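Local coordinates for hypothetical Thioesterase Protein SP_1851 (Streptococcus pneumoniae serotype 4, PDB 4XY5), which probably hydrolyses thioester bonds of acyl-CoA-type substrates, as a PaaI-like member of the hotdog thioesterase superfamily, at residues Gly43-Ile57 and Ile76-Ile90. The protein carries 1 engineered substitution. Residues are numbered along the deposited sequence; the frame is centred on the assembly and turned at random.
Sequences GNAHGGYLFTLCAQI and INYLKAGKLDDVLTI. Engineered in segment 43-57: A55 (natural residue Asp).
A45 runs beside G82 with their CA atoms 4.8 Å apart, and beyond this point helix 47-57 runs roughly against strand 76-78 (134°) and closer to parallel with strand 87-90 (39°). A45 N donates to G82 O at 2.9 Å, and a bridging water ties A45 O to G82 N, so both polar groups of A45 are tied to one glycine. Further out, N44 and K83 lie side by side; the lysine chain folds twice and delivers NZ to N44 OD1, a 2.8 Å hydrogen bond arriving almost in line with the side-chain carbonyl. At the start of the helix Y78 reaches across from its strand. With CG anti to its carbonyl carbon (chi1 -60°), the ring swings over to the first turn of the helix, and OH donates to G47 O at 2.6 Å from above the carbonyl plane, while F51 N reaches the same oxygen from the opposite face. L50 meets the edge of the Y78 ring, CD1 lying 3.8 Å from Y78 CD1, and I76 CG1, from the same strand, lies over one face of that ring, toward its rim. L50 CD2, L53 CD1 and the edge of the Y49 ring converge on L88 CD1. One turn on, I57 CG1 packs 3.6 Å from I90 CG2, and I90 CD1 reaches L53 CB. This is the hotdog fold: the long helix 47-64 wrapped by an antiparallel sheet, with I108 of strand 101-109 against L88 and T32 of strand 27-33 against Y49 and L53. Alongside, F51 stacks on F51 of the second subunit, where I76 and N77 continue the sheet into that chain.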
loop_
_atom_site.group_PDB
_atom_site.type_symbol
_atom_site.label_atom_id
_atom_site.label_comp_id
_atom_site.label_asym_id
_atom_site.label_seq_id
_atom_site.Cartn_x
_atom_site.Cartn_y
_atom_site.Cartn_z
ATOM N N GLY A 43 4.308 -9.779 22.892
ATOM C CA GLY A 43 5.650 -10.323 22.978
ATOM C C GLY A 43 6.281 -10.591 21.628
ATOM O O GLY A 43 7.312 -11.252 21.531
ATOM N N ASN A 44 5.650 -10.082 20.576
ATOM C CA ASN A 44 6.189 -10.202 19.227
ATOM C C ASN A 44 6.855 -8.886 18.827
ATOM O O ASN A 44 6.596 -7.853 19.440
ATOM C CB ASN A 44 5.084 -10.586 18.245
ATOM C CG ASN A 44 4.549 -11.987 18.494
ATOM O OD1 ASN A 44 5.300 -12.899 18.841
ATOM N ND2 ASN A 44 3.249 -12.158 18.334
ATOM N N ALA A 45 7.732 -8.920 17.830
ATOM C CA ALA A 45 8.326 -7.678 17.355
ATOM C C ALA A 45 7.194 -6.784 16.877
ATOM O O ALA A 45 6.335 -7.225 16.112
ATOM C CB ALA A 45 9.332 -7.929 16.240
ATOM N N HIS A 46 7.194 -5.545 17.352
ATOM C CA HIS A 46 6.146 -4.586 17.053
ATOM C C HIS A 46 6.143 -4.285 15.552
ATOM O O HIS A 46 7.205 -4.191 14.945
ATOM C CB HIS A 46 6.373 -3.315 17.874
ATOM C CG HIS A 46 5.184 -2.414 17.940
ATOM N ND1 HIS A 46 4.747 -1.679 16.860
ATOM C CD2 HIS A 46 4.339 -2.128 18.958
ATOM C CE1 HIS A 46 3.680 -0.983 17.208
ATOM N NE2 HIS A 46 3.417 -1.233 18.479
ATOM N N GLY A 47 4.963 -4.153 14.955
ATOM C CA GLY A 47 4.885 -3.845 13.535
ATOM C C GLY A 47 5.539 -2.519 13.199
ATOM O O GLY A 47 6.065 -2.335 12.105
ATOM N N GLY A 48 5.501 -1.581 14.138
ATOM C CA GLY A 48 6.150 -0.294 13.943
ATOM C C GLY A 48 7.664 -0.399 14.004
ATOM O O GLY A 48 8.383 0.278 13.271
ATOM N N TYR A 49 8.153 -1.236 14.907
ATOM C CA TYR A 49 9.579 -1.537 14.976
ATOM C C TYR A 49 10.067 -2.126 13.663
ATOM O O TYR A 49 11.053 -1.654 13.087
ATOM C CB TYR A 49 9.858 -2.500 16.143
ATOM C CG TYR A 49 11.164 -3.273 16.078
ATOM C CD1 TYR A 49 12.353 -2.722 16.538
ATOM C CD2 TYR A 49 11.188 -4.584 15.599
ATOM C CE1 TYR A 49 13.546 -3.449 16.487
ATOM C CE2 TYR A 49 12.364 -5.311 15.550
ATOM C CZ TYR A 49 13.535 -4.743 15.996
ATOM O OH TYR A 49 14.706 -5.469 15.943
ATOM N N LEU A 50 9.361 -3.138 13.166
ATOM C CA LEU A 50 9.752 -3.776 11.911
ATOM C C LEU A 50 9.713 -2.773 10.761
ATOM O O LEU A 50 10.610 -2.743 9.941
ATOM C CB LEU A 50 8.835 -4.967 11.589
ATOM C CG LEU A 50 8.910 -6.143 12.571
ATOM C CD1 LEU A 50 7.835 -7.171 12.205
ATOM C CD2 LEU A 50 10.285 -6.749 12.490
ATOM N N PHE A 51 8.672 -1.950 10.712
ATOM C CA PHE A 51 8.598 -0.929 9.665
ATOM C C PHE A 51 9.770 0.032 9.766
ATOM O O PHE A 51 10.363 0.430 8.755
ATOM C CB PHE A 51 7.289 -0.149 9.752
ATOM C CG PHE A 51 7.151 0.922 8.698
ATOM C CD1 PHE A 51 6.501 0.661 7.505
ATOM C CD2 PHE A 51 7.673 2.198 8.911
ATOM C CE1 PHE A 51 6.363 1.653 6.541
ATOM C CE2 PHE A 51 7.552 3.185 7.967
ATOM C CZ PHE A 51 6.890 2.919 6.764
ATOM N N THR A 52 10.098 0.439 10.988
ATOM C CA THR A 52 11.150 1.420 11.145
ATOM C C THR A 52 12.500 0.842 10.692
ATOM O O THR A 52 13.302 1.546 10.079
ATOM C CB THR A 52 11.221 1.926 12.612
ATOM O OG1 THR A 52 9.997 2.621 12.924
ATOM C CG2 THR A 52 12.408 2.882 12.817
ATOM N N LEU A 53 12.743 -0.432 10.979
ATOM C CA LEU A 53 13.937 -1.090 10.438
ATOM C C LEU A 53 13.964 -0.933 8.914
ATOM O O LEU A 53 14.983 -0.543 8.343
ATOM C CB LEU A 53 13.979 -2.571 10.818
ATOM C CG LEU A 53 14.048 -2.951 12.300
ATOM C CD1 LEU A 53 14.132 -4.463 12.461
ATOM C CD2 LEU A 53 15.245 -2.289 13.005
ATOM N N CYS A 54 12.832 -1.190 8.262
ATOM C CA CYS A 54 12.777 -1.112 6.801
ATOM C C CYS A 54 12.970 0.316 6.284
ATOM O O CYS A 54 13.667 0.539 5.284
ATOM C CB CYS A 54 11.446 -1.658 6.272
ATOM S SG CYS A 54 11.246 -3.409 6.544
ATOM N N ALA A 55 12.344 1.282 6.954
ATOM C CA ALA A 55 12.412 2.671 6.497
ATOM C C ALA A 55 13.814 3.244 6.617
ATOM O O ALA A 55 14.271 3.994 5.748
ATOM C CB ALA A 55 11.430 3.541 7.270
ATOM N N GLN A 56 14.489 2.916 7.710
ATOM C CA GLN A 56 15.864 3.356 7.879
ATOM C C GLN A 56 16.755 2.775 6.772
ATOM O O GLN A 56 17.550 3.491 6.143
ATOM C CB GLN A 56 16.367 2.950 9.256
ATOM C CG GLN A 56 17.779 3.420 9.573
ATOM C CD GLN A 56 17.884 4.927 9.738
ATOM O OE1 GLN A 56 16.895 5.658 9.636
ATOM N NE2 GLN A 56 19.098 5.402 9.989
ATOM N N ILE A 57 16.582 1.490 6.486
ATOM C CA ILE A 57 17.394 0.856 5.449
ATOM C C ILE A 57 17.036 1.433 4.073
ATOM O O ILE A 57 17.908 1.616 3.227
ATOM C CB ILE A 57 17.258 -0.701 5.486
ATOM C CG1 ILE A 57 18.340 -1.300 6.395
ATOM C CG2 ILE A 57 17.434 -1.320 4.095
ATOM C CD1 ILE A 57 18.376 -0.727 7.822
ATOM N N ILE A 76 3.732 -2.214 3.642
ATOM C CA ILE A 76 4.470 -3.308 4.267
ATOM C C ILE A 76 3.535 -4.484 4.503
ATOM O O ILE A 76 2.363 -4.287 4.816
ATOM C CB ILE A 76 5.129 -2.862 5.617
ATOM C CG1 ILE A 76 5.851 -4.032 6.294
ATOM C CG2 ILE A 76 4.073 -2.259 6.543
ATOM C CD1 ILE A 76 6.836 -3.564 7.419
ATOM N N ASN A 77 4.056 -5.691 4.284
ATOM C CA ASN A 77 3.348 -6.941 4.571
ATOM C C ASN A 77 4.071 -7.695 5.659
ATOM O O ASN A 77 5.283 -7.903 5.565
ATOM C CB ASN A 77 3.275 -7.840 3.340
ATOM C CG ASN A 77 2.279 -7.350 2.325
ATOM O OD1 ASN A 77 2.591 -6.495 1.503
ATOM N ND2 ASN A 77 1.070 -7.883 2.385
ATOM N N TYR A 78 3.328 -8.124 6.670
ATOM C CA TYR A 78 3.892 -8.887 7.769
ATOM C C TYR A 78 3.617 -10.379 7.587
ATOM O O TYR A 78 2.467 -10.799 7.446
ATOM C CB TYR A 78 3.328 -8.380 9.090
ATOM C CG TYR A 78 3.628 -6.913 9.345
ATOM C CD1 TYR A 78 4.837 -6.518 9.900
ATOM C CD2 TYR A 78 2.698 -5.922 9.020
ATOM C CE1 TYR A 78 5.115 -5.182 10.138
ATOM C CE2 TYR A 78 2.971 -4.565 9.265
ATOM C CZ TYR A 78 4.180 -4.209 9.822
ATOM O OH TYR A 78 4.462 -2.865 10.075
ATOM N N LEU A 79 4.687 -11.169 7.592
ATOM C CA LEU A 79 4.616 -12.569 7.169
ATOM C C LEU A 79 4.757 -13.559 8.317
ATOM O O LEU A 79 4.100 -14.600 8.355
ATOM C CB LEU A 79 5.710 -12.848 6.137
ATOM C CG LEU A 79 5.732 -11.863 4.964
ATOM C CD1 LEU A 79 6.756 -12.294 3.950
ATOM C CD2 LEU A 79 4.366 -11.787 4.341
ATOM N N LYS A 80 5.646 -13.238 9.236
ATOM C CA LYS A 80 6.000 -14.151 10.315
ATOM C C LYS A 80 6.496 -13.308 11.461
ATOM O O LYS A 80 7.163 -12.299 11.241
ATOM C CB LYS A 80 7.068 -15.151 9.857
ATOM C CG LYS A 80 7.703 -15.993 10.972
ATOM C CD LYS A 80 8.612 -17.077 10.382
ATOM C CE LYS A 80 9.435 -17.792 11.449
ATOM N NZ LYS A 80 8.583 -18.392 12.515
ATOM N N ALA A 81 6.145 -13.694 12.682
ATOM C CA ALA A 81 6.519 -12.902 13.848
ATOM C C ALA A 81 8.026 -12.849 14.055
ATOM O O ALA A 81 8.724 -13.840 13.852
ATOM C CB ALA A 81 5.847 -13.457 15.097
ATOM N N GLY A 82 8.523 -11.682 14.455
ATOM C CA GLY A 82 9.859 -11.592 15.015
ATOM C C GLY A 82 9.761 -11.856 16.509
ATOM O O GLY A 82 8.763 -11.506 17.141
ATOM N N LYS A 83 10.791 -12.475 17.079
ATOM C CA LYS A 83 10.776 -12.817 18.505
ATOM C C LYS A 83 11.998 -12.268 19.231
ATOM O O LYS A 83 13.014 -11.981 18.608
ATOM C CB LYS A 83 10.718 -14.336 18.689
ATOM C CG LYS A 83 9.659 -15.041 17.857
ATOM C CD LYS A 83 8.247 -14.747 18.342
ATOM C CE LYS A 83 8.072 -15.119 19.804
ATOM N NZ LYS A 83 6.705 -14.786 20.307
ATOM N N LEU A 84 11.899 -12.132 20.551
ATOM C CA LEU A 84 13.050 -11.729 21.353
ATOM C C LEU A 84 14.287 -12.569 20.999
ATOM O O LEU A 84 14.187 -13.784 20.851
ATOM C CB LEU A 84 12.726 -11.850 22.847
ATOM C CG LEU A 84 13.818 -11.351 23.800
ATOM C CD1 LEU A 84 14.013 -9.846 23.654
ATOM C CD2 LEU A 84 13.508 -11.727 25.241
ATOM N N ASP A 85 15.414 -11.884 20.807
ATOM C CA ASP A 85 16.727 -12.470 20.516
ATOM C C ASP A 85 16.897 -12.950 19.066
ATOM O O ASP A 85 17.982 -13.408 18.704
ATOM C CB ASP A 85 17.048 -13.625 21.487
ATOM C CG ASP A 85 17.386 -13.136 22.903
ATOM O OD1 ASP A 85 16.884 -13.736 23.878
ATOM O OD2 ASP A 85 18.164 -12.170 23.050
ATOM N N ASP A 86 15.856 -12.835 18.235
ATOM C CA ASP A 86 16.037 -13.052 16.798
ATOM C C ASP A 86 17.112 -12.108 16.295
ATOM O O ASP A 86 17.210 -10.976 16.759
ATOM C CB ASP A 86 14.747 -12.801 15.999
ATOM C CG ASP A 86 13.777 -13.965 16.033
ATOM O OD1 ASP A 86 14.128 -15.044 16.563
ATOM O OD2 ASP A 86 12.650 -13.796 15.506
ATOM N N VAL A 87 17.923 -12.568 15.349
ATOM C CA VAL A 87 18.765 -11.656 14.599
ATOM C C VAL A 87 18.069 -11.434 13.264
ATOM O O VAL A 87 17.787 -12.391 12.540
ATOM C CB VAL A 87 20.182 -12.204 14.393
ATOM C CG1 VAL A 87 20.992 -11.272 13.480
ATOM C CG2 VAL A 87 20.857 -12.377 15.738
ATOM N N LEU A 88 17.743 -10.176 12.983
ATOM C CA LEU A 88 17.033 -9.819 11.762
ATOM C C LEU A 88 17.994 -9.245 10.746
ATOM O O LEU A 88 18.764 -8.334 11.050
ATOM C CB LEU A 88 15.925 -8.806 12.062
ATOM C CG LEU A 88 14.895 -9.253 13.088
ATOM C CD1 LEU A 88 13.786 -8.204 13.246
ATOM C CD2 LEU A 88 14.328 -10.602 12.698
ATOM N N THR A 89 17.943 -9.779 9.533
ATOM C CA THR A 89 18.723 -9.241 8.435
ATOM C C THR A 89 17.796 -8.437 7.539
ATOM O O THR A 89 16.845 -8.970 7.003
ATOM C CB THR A 89 19.402 -10.348 7.627
ATOM O OG1 THR A 89 20.255 -11.101 8.502
ATOM C CG2 THR A 89 20.244 -9.747 6.502
ATOM N N ILE A 90 18.112 -7.156 7.400
ATOM C CA ILE A 90 17.305 -6.192 6.668
ATOM C C ILE A 90 18.034 -5.878 5.379
ATOM O O ILE A 90 19.104 -5.274 5.402
ATOM C CB ILE A 90 17.106 -4.889 7.473
ATOM C CG1 ILE A 90 16.848 -5.209 8.944
ATOM C CG2 ILE A 90 15.978 -4.017 6.852
ATOM C CD1 ILE A 90 17.409 -4.142 9.897
HETATM O O HOH W 1 9.451 -12.544 21.999
HETATM O O HOH W 2 6.316 -9.615 14.765
#